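Local coordinates for tryptophan synthase alpha chain (Campylobacter jejuni, PDB 3THA), which probably cleaves indoleglycerol phosphate to indole and glyceraldehyde 3-phosphate, working with the beta chain in the last step of tryptophan biosynthesis, at residues 106-120 against 133-145. Sequence-based numbering, arbitrary orientation.
Sequences EKFVKKAKSLGICAL and LIKECERYNIALI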
loop_
_atom_site.group_PDB
_atom_site.type_symbol
_atom_site.label_atom_id
_atom_site.label_comp_id
_atom_site.label_asym_id
_atom_site.label_seq_id
_atom_site.Cartn_x
_atom_site.Cartn_y
_atom_site.Cartn_z
ATOM N N GLU B 106 -3.012 -5.068 22.550
ATOM C CA GLU B 106 -2.842 -4.393 23.812
ATOM C C GLU B 106 -1.393 -3.933 24.029
ATOM O O GLU B 106 -1.155 -2.740 24.267
ATOM C CB GLU B 106 -3.325 -5.321 24.942
ATOM C CG GLU B 106 -3.026 -4.852 26.315
ATOM C CD GLU B 106 -4.055 -5.352 27.301
ATOM O OE1 GLU B 106 -3.885 -6.483 27.842
ATOM O OE2 GLU B 106 -5.034 -4.600 27.534
ATOM N N LYS B 107 -0.433 -4.862 23.962
ATOM C CA LYS B 107 0.979 -4.520 24.181
ATOM C C LYS B 107 1.411 -3.285 23.346
ATOM O O LYS B 107 2.093 -2.367 23.833
ATOM C CB LYS B 107 1.888 -5.728 23.845
ATOM C CG LYS B 107 2.289 -6.636 25.001
ATOM C CD LYS B 107 1.127 -7.485 25.555
ATOM C CE LYS B 107 1.493 -8.158 26.911
ATOM N NZ LYS B 107 0.323 -8.818 27.607
ATOM N N PHE B 108 1.013 -3.301 22.071
ATOM C CA PHE B 108 1.336 -2.235 21.124
ATOM C C PHE B 108 0.813 -0.851 21.552
ATOM O O PHE B 108 1.558 0.161 21.543
ATOM C CB PHE B 108 0.773 -2.576 19.740
ATOM C CG PHE B 108 1.241 -1.644 18.682
ATOM C CD1 PHE B 108 0.444 -0.593 18.275
ATOM C CD2 PHE B 108 2.540 -1.771 18.138
ATOM C CE1 PHE B 108 0.902 0.295 17.310
ATOM C CE2 PHE B 108 2.990 -0.896 17.181
ATOM C CZ PHE B 108 2.177 0.148 16.768
ATOM N N VAL B 109 -0.470 -0.822 21.886
ATOM C CA VAL B 109 -1.179 0.417 22.116
ATOM C C VAL B 109 -0.677 1.079 23.376
ATOM O O VAL B 109 -0.434 2.271 23.376
ATOM C CB VAL B 109 -2.725 0.221 22.170
ATOM C CG1 VAL B 109 -3.437 1.560 22.400
ATOM C CG2 VAL B 109 -3.225 -0.416 20.891
ATOM N N LYS B 110 -0.517 0.297 24.440
ATOM C CA LYS B 110 0.046 0.784 25.694
ATOM C C LYS B 110 1.454 1.344 25.459
ATOM O O LYS B 110 1.771 2.454 25.881
ATOM C CB LYS B 110 0.070 -0.357 26.718
ATOM C CG LYS B 110 0.920 -0.100 27.954
ATOM C CD LYS B 110 0.559 -1.123 29.020
ATOM C CE LYS B 110 1.478 -1.064 30.234
ATOM N NZ LYS B 110 0.782 -1.629 31.451
ATOM N N LYS B 111 2.291 0.569 24.778
ATOM C CA LYS B 111 3.627 1.034 24.459
ATOM C C LYS B 111 3.623 2.362 23.718
ATOM O O LYS B 111 4.277 3.321 24.150
ATOM C CB LYS B 111 4.404 -0.016 23.681
ATOM C CG LYS B 111 5.633 -0.459 24.431
ATOM C CD LYS B 111 6.718 0.553 24.159
ATOM C CE LYS B 111 8.114 -0.032 24.310
ATOM N NZ LYS B 111 8.481 -0.357 25.730
ATOM N N ALA B 112 2.897 2.405 22.602
ATOM C CA ALA B 112 2.758 3.618 21.822
ATOM C C ALA B 112 2.383 4.814 22.711
ATOM O O ALA B 112 2.982 5.899 22.605
ATOM C CB ALA B 112 1.745 3.411 20.775
ATOM N N LYS B 113 1.446 4.600 23.632
ATOM C CA LYS B 113 0.958 5.674 24.508
ATOM C C LYS B 113 1.985 6.103 25.549
ATOM O O LYS B 113 2.100 7.286 25.866
ATOM C CB LYS B 113 -0.361 5.272 25.183
ATOM C CG LYS B 113 -0.931 6.264 26.234
ATOM C CD LYS B 113 -1.527 7.515 25.572
ATOM C CE LYS B 113 -2.353 8.353 26.540
ATOM N NZ LYS B 113 -2.980 9.509 25.830
ATOM N N SER B 114 2.730 5.149 26.092
ATOM C CA SER B 114 3.753 5.503 27.069
ATOM C C SER B 114 4.871 6.281 26.398
ATOM O O SER B 114 5.599 7.016 27.061
ATOM C CB SER B 114 4.302 4.271 27.782
ATOM O OG SER B 114 4.922 3.379 26.878
ATOM N N LEU B 115 4.979 6.154 25.073
ATOM C CA LEU B 115 6.023 6.836 24.334
ATOM C C LEU B 115 5.567 8.099 23.640
ATOM O O LEU B 115 6.207 8.510 22.667
ATOM C CB LEU B 115 6.700 5.878 23.333
ATOM C CG LEU B 115 7.559 4.917 24.183
ATOM C CD1 LEU B 115 7.984 3.734 23.401
ATOM C CD2 LEU B 115 8.786 5.591 24.897
ATOM N N GLY B 116 4.459 8.679 24.105
ATOM C CA GLY B 116 3.931 9.938 23.558
ATOM C C GLY B 116 3.244 9.915 22.186
ATOM O O GLY B 116 2.920 10.980 21.605
ATOM N N ILE B 117 3.043 8.729 21.634
ATOM C CA ILE B 117 2.208 8.589 20.452
ATOM C C ILE B 117 0.746 8.857 20.856
ATOM O O ILE B 117 0.253 8.324 21.867
ATOM C CB ILE B 117 2.337 7.184 19.843
ATOM C CG1 ILE B 117 3.823 6.841 19.573
ATOM C CG2 ILE B 117 1.371 7.020 18.635
ATOM C CD1 ILE B 117 4.460 7.390 18.264
ATOM N N CYS B 118 0.058 9.676 20.063
ATOM C CA CYS B 118 -1.275 10.153 20.431
ATOM C C CYS B 118 -2.349 9.614 19.503
ATOM O O CYS B 118 -3.529 9.798 19.785
ATOM C CB CYS B 118 -1.302 11.692 20.429
ATOM S SG CYS B 118 -1.270 12.372 18.752
ATOM N N ALA B 119 -1.955 8.973 18.389
ATOM C CA ALA B 119 -2.923 8.435 17.409
ATOM C C ALA B 119 -2.331 7.410 16.456
ATOM O O ALA B 119 -1.134 7.452 16.154
ATOM C CB ALA B 119 -3.522 9.552 16.610
ATOM N N LEU B 120 -3.181 6.534 15.918
ATOM C CA LEU B 120 -2.761 5.558 14.935
ATOM C C LEU B 120 -3.595 5.743 13.712
ATOM O O LEU B 120 -4.793 5.945 13.817
ATOM C CB LEU B 120 -3.036 4.147 15.429
ATOM C CG LEU B 120 -2.671 3.755 16.864
ATOM C CD1 LEU B 120 -3.236 2.371 17.163
ATOM C CD2 LEU B 120 -1.161 3.730 17.048
ATOM N N LEU B 133 -9.073 -3.349 17.869
ATOM C CA LEU B 133 -8.091 -2.280 17.997
ATOM C C LEU B 133 -8.732 -1.074 18.657
ATOM O O LEU B 133 -8.110 -0.419 19.508
ATOM C CB LEU B 133 -7.522 -1.885 16.628
ATOM C CG LEU B 133 -6.449 -0.775 16.596
ATOM C CD1 LEU B 133 -5.266 -1.110 17.479
ATOM C CD2 LEU B 133 -5.975 -0.546 15.165
ATOM N N ILE B 134 -9.971 -0.773 18.245
ATOM C CA ILE B 134 -10.701 0.356 18.789
ATOM C C ILE B 134 -10.834 0.193 20.297
ATOM O O ILE B 134 -10.710 1.166 21.059
ATOM C CB ILE B 134 -12.094 0.450 18.161
ATOM C CG1 ILE B 134 -11.990 1.000 16.735
ATOM C CG2 ILE B 134 -13.062 1.272 19.046
ATOM C CD1 ILE B 134 -13.360 1.019 15.964
ATOM N N LYS B 135 -11.060 -1.043 20.720
ATOM C CA LYS B 135 -11.275 -1.317 22.113
ATOM C C LYS B 135 -10.028 -0.930 22.881
ATOM O O LYS B 135 -10.101 -0.183 23.858
ATOM C CB LYS B 135 -11.662 -2.775 22.335
ATOM C CG LYS B 135 -12.960 -2.937 23.095
ATOM C CD LYS B 135 -14.202 -2.537 22.276
ATOM C CE LYS B 135 -15.499 -2.601 23.131
ATOM N NZ LYS B 135 -16.668 -1.983 22.419
ATOM N N GLU B 136 -8.877 -1.386 22.413
ATOM C CA GLU B 136 -7.638 -0.991 23.053
ATOM C C GLU B 136 -7.371 0.499 22.930
ATOM O O GLU B 136 -6.882 1.080 23.860
ATOM C CB GLU B 136 -6.459 -1.796 22.548
ATOM C CG GLU B 136 -6.659 -3.268 22.705
ATOM C CD GLU B 136 -6.896 -3.649 24.136
ATOM O OE1 GLU B 136 -6.208 -3.095 25.018
ATOM O OE2 GLU B 136 -7.771 -4.500 24.386
ATOM N N CYS B 137 -7.689 1.133 21.807
ATOM C CA CYS B 137 -7.463 2.583 21.736
ATOM C C CYS B 137 -8.333 3.372 22.747
ATOM O O CYS B 137 -7.791 4.207 23.461
ATOM C CB CYS B 137 -7.597 3.155 20.329
ATOM S SG CYS B 137 -6.411 2.518 19.089
ATOM N N GLU B 138 -9.647 3.133 22.816
ATOM C CA GLU B 138 -10.454 3.768 23.891
ATOM C C GLU B 138 -9.746 3.562 25.227
ATOM O O GLU B 138 -9.568 4.501 26.007
ATOM C CB GLU B 138 -11.857 3.158 24.042
ATOM C CG GLU B 138 -12.884 3.415 22.947
ATOM C CD GLU B 138 -14.188 2.581 23.180
ATOM O OE1 GLU B 138 -14.681 2.483 24.349
ATOM O OE2 GLU B 138 -14.714 2.013 22.192
ATOM N N ARG B 139 -9.341 2.317 25.476
ATOM C CA ARG B 139 -8.749 1.917 26.762
ATOM C C ARG B 139 -7.533 2.758 27.193
ATOM O O ARG B 139 -7.357 2.994 28.383
ATOM C CB ARG B 139 -8.400 0.413 26.759
ATOM C CG ARG B 139 -7.597 -0.054 27.987
ATOM C CD ARG B 139 -7.284 -1.553 27.997
ATOM N NE ARG B 139 -8.430 -2.291 28.517
ATOM C CZ ARG B 139 -9.071 -3.244 27.851
ATOM N NH1 ARG B 139 -8.650 -3.628 26.650
ATOM N NH2 ARG B 139 -10.111 -3.843 28.407
ATOM N N TYR B 140 -6.692 3.177 26.243
ATOM C CA TYR B 140 -5.476 3.941 26.565
ATOM C C TYR B 140 -5.517 5.399 26.103
ATOM O O TYR B 140 -4.500 6.100 26.138
ATOM C CB TYR B 140 -4.241 3.235 25.996
ATOM C CG TYR B 140 -3.960 1.902 26.647
ATOM C CD1 TYR B 140 -4.345 0.713 26.023
ATOM C CD2 TYR B 140 -3.322 1.828 27.897
ATOM C CE1 TYR B 140 -4.087 -0.536 26.612
ATOM C CE2 TYR B 140 -3.071 0.590 28.512
ATOM C CZ TYR B 140 -3.460 -0.592 27.865
ATOM O OH TYR B 140 -3.220 -1.832 28.448
ATOM N N ASN B 141 -6.701 5.847 25.685
ATOM C CA ASN B 141 -6.894 7.207 25.196
ATOM C C ASN B 141 -5.992 7.552 24.009
ATOM O O ASN B 141 -5.267 8.548 24.011
ATOM C CB ASN B 141 -6.698 8.213 26.329
ATOM C CG ASN B 141 -7.956 8.435 27.146
ATOM O OD1 ASN B 141 -9.073 8.085 26.746
ATOM N ND2 ASN B 141 -7.781 9.062 28.283
ATOM N N ILE B 142 -6.024 6.669 23.018
ATOM C CA ILE B 142 -5.323 6.830 21.764
ATOM C C ILE B 142 -6.441 6.843 20.753
ATOM O O ILE B 142 -7.388 6.059 20.830
ATOM C CB ILE B 142 -4.387 5.642 21.498
ATOM C CG1 ILE B 142 -3.081 5.817 22.248
ATOM C CG2 ILE B 142 -4.050 5.554 20.064
ATOM C CD1 ILE B 142 -2.011 6.518 21.441
ATOM N N ALA B 143 -6.358 7.767 19.826
ATOM C CA ALA B 143 -7.328 7.825 18.786
ATOM C C ALA B 143 -6.911 6.902 17.638
ATOM O O ALA B 143 -5.737 6.894 17.218
ATOM C CB ALA B 143 -7.450 9.263 18.302
ATOM N N LEU B 144 -7.886 6.140 17.140
ATOM C CA LEU B 144 -7.804 5.416 15.865
ATOM C C LEU B 144 -8.457 6.262 14.771
ATOM O O LEU B 144 -9.682 6.459 14.775
ATOM C CB LEU B 144 -8.534 4.061 15.956
ATOM C CG LEU B 144 -8.354 3.237 14.694
ATOM C CD1 LEU B 144 -6.825 2.977 14.445
ATOM C CD2 LEU B 144 -9.083 1.938 14.752
ATOM N N ILE B 145 -7.649 6.749 13.842
ATOM C CA ILE B 145 -8.013 7.858 13.006
ATOM C C ILE B 145 -8.882 7.355 11.881
ATOM O O ILE B 145 -8.602 6.302 11.299
ATOM C CB ILE B 145 -6.723 8.570 12.466
ATOM C CG1 ILE B 145 -5.837 9.072 13.606
ATOM C CG2 ILE B 145 -7.013 9.671 11.423
ATOM C CD1 ILE B 145 -6.406 10.266 14.383
#
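L120 and A143 lie on neighbouring parallel strands of a TIM barrel, and the helices that precede these strands, 106-114 and 133-140, pack side by side on the outside at a crossing angle of -34°. L120 N donates to A143 O at 2.9 Å, and L120 O accepts from I145 N at 3.0 Å; before them A143 N makes only a weak bond to C118 O. L120 turns its side chain out to the helices: CG meets I142 CG2, and CD1 reaches C137 SG at 3.7 Å and L133 CD1 just beyond. A119 faces the barrel interior, its CB against I145 CD1; the I145 side chain lies about 7 Å from that of E46, a predicted catalytic proton acceptor.

Between the helices, V109 is a knob in the hole formed by L133, E136, C137 and Y140. Its CG1, anti to the backbone N, leans on Y140 CD1, while CG2 touches E136 CB and L133 CD1. Farther out, K110 CB sits over one face of the Y140 ring, a CH-pi contact 4.0 Å from the centroid, and R139 CG covers the opposite face. At the ring edge the hydroxyl gives E106 OE2 a weak hydrogen bond. That oxygen is also near E136 OE1, a like-charge approach probably eased by R139, which pairs closely with E136 and only distantly with E106.

K113 can be followed atom by atom. CB packs on I142 CG1; a bend at chi2 (74°) then carries CG, CD and CE past the carbonyl oxygen of Y140, with CD also touching I142 CG1. At the tip, NZ donates to N141 O at 3.1 Å, coming in from above the carbonyl plane, 38° out of it.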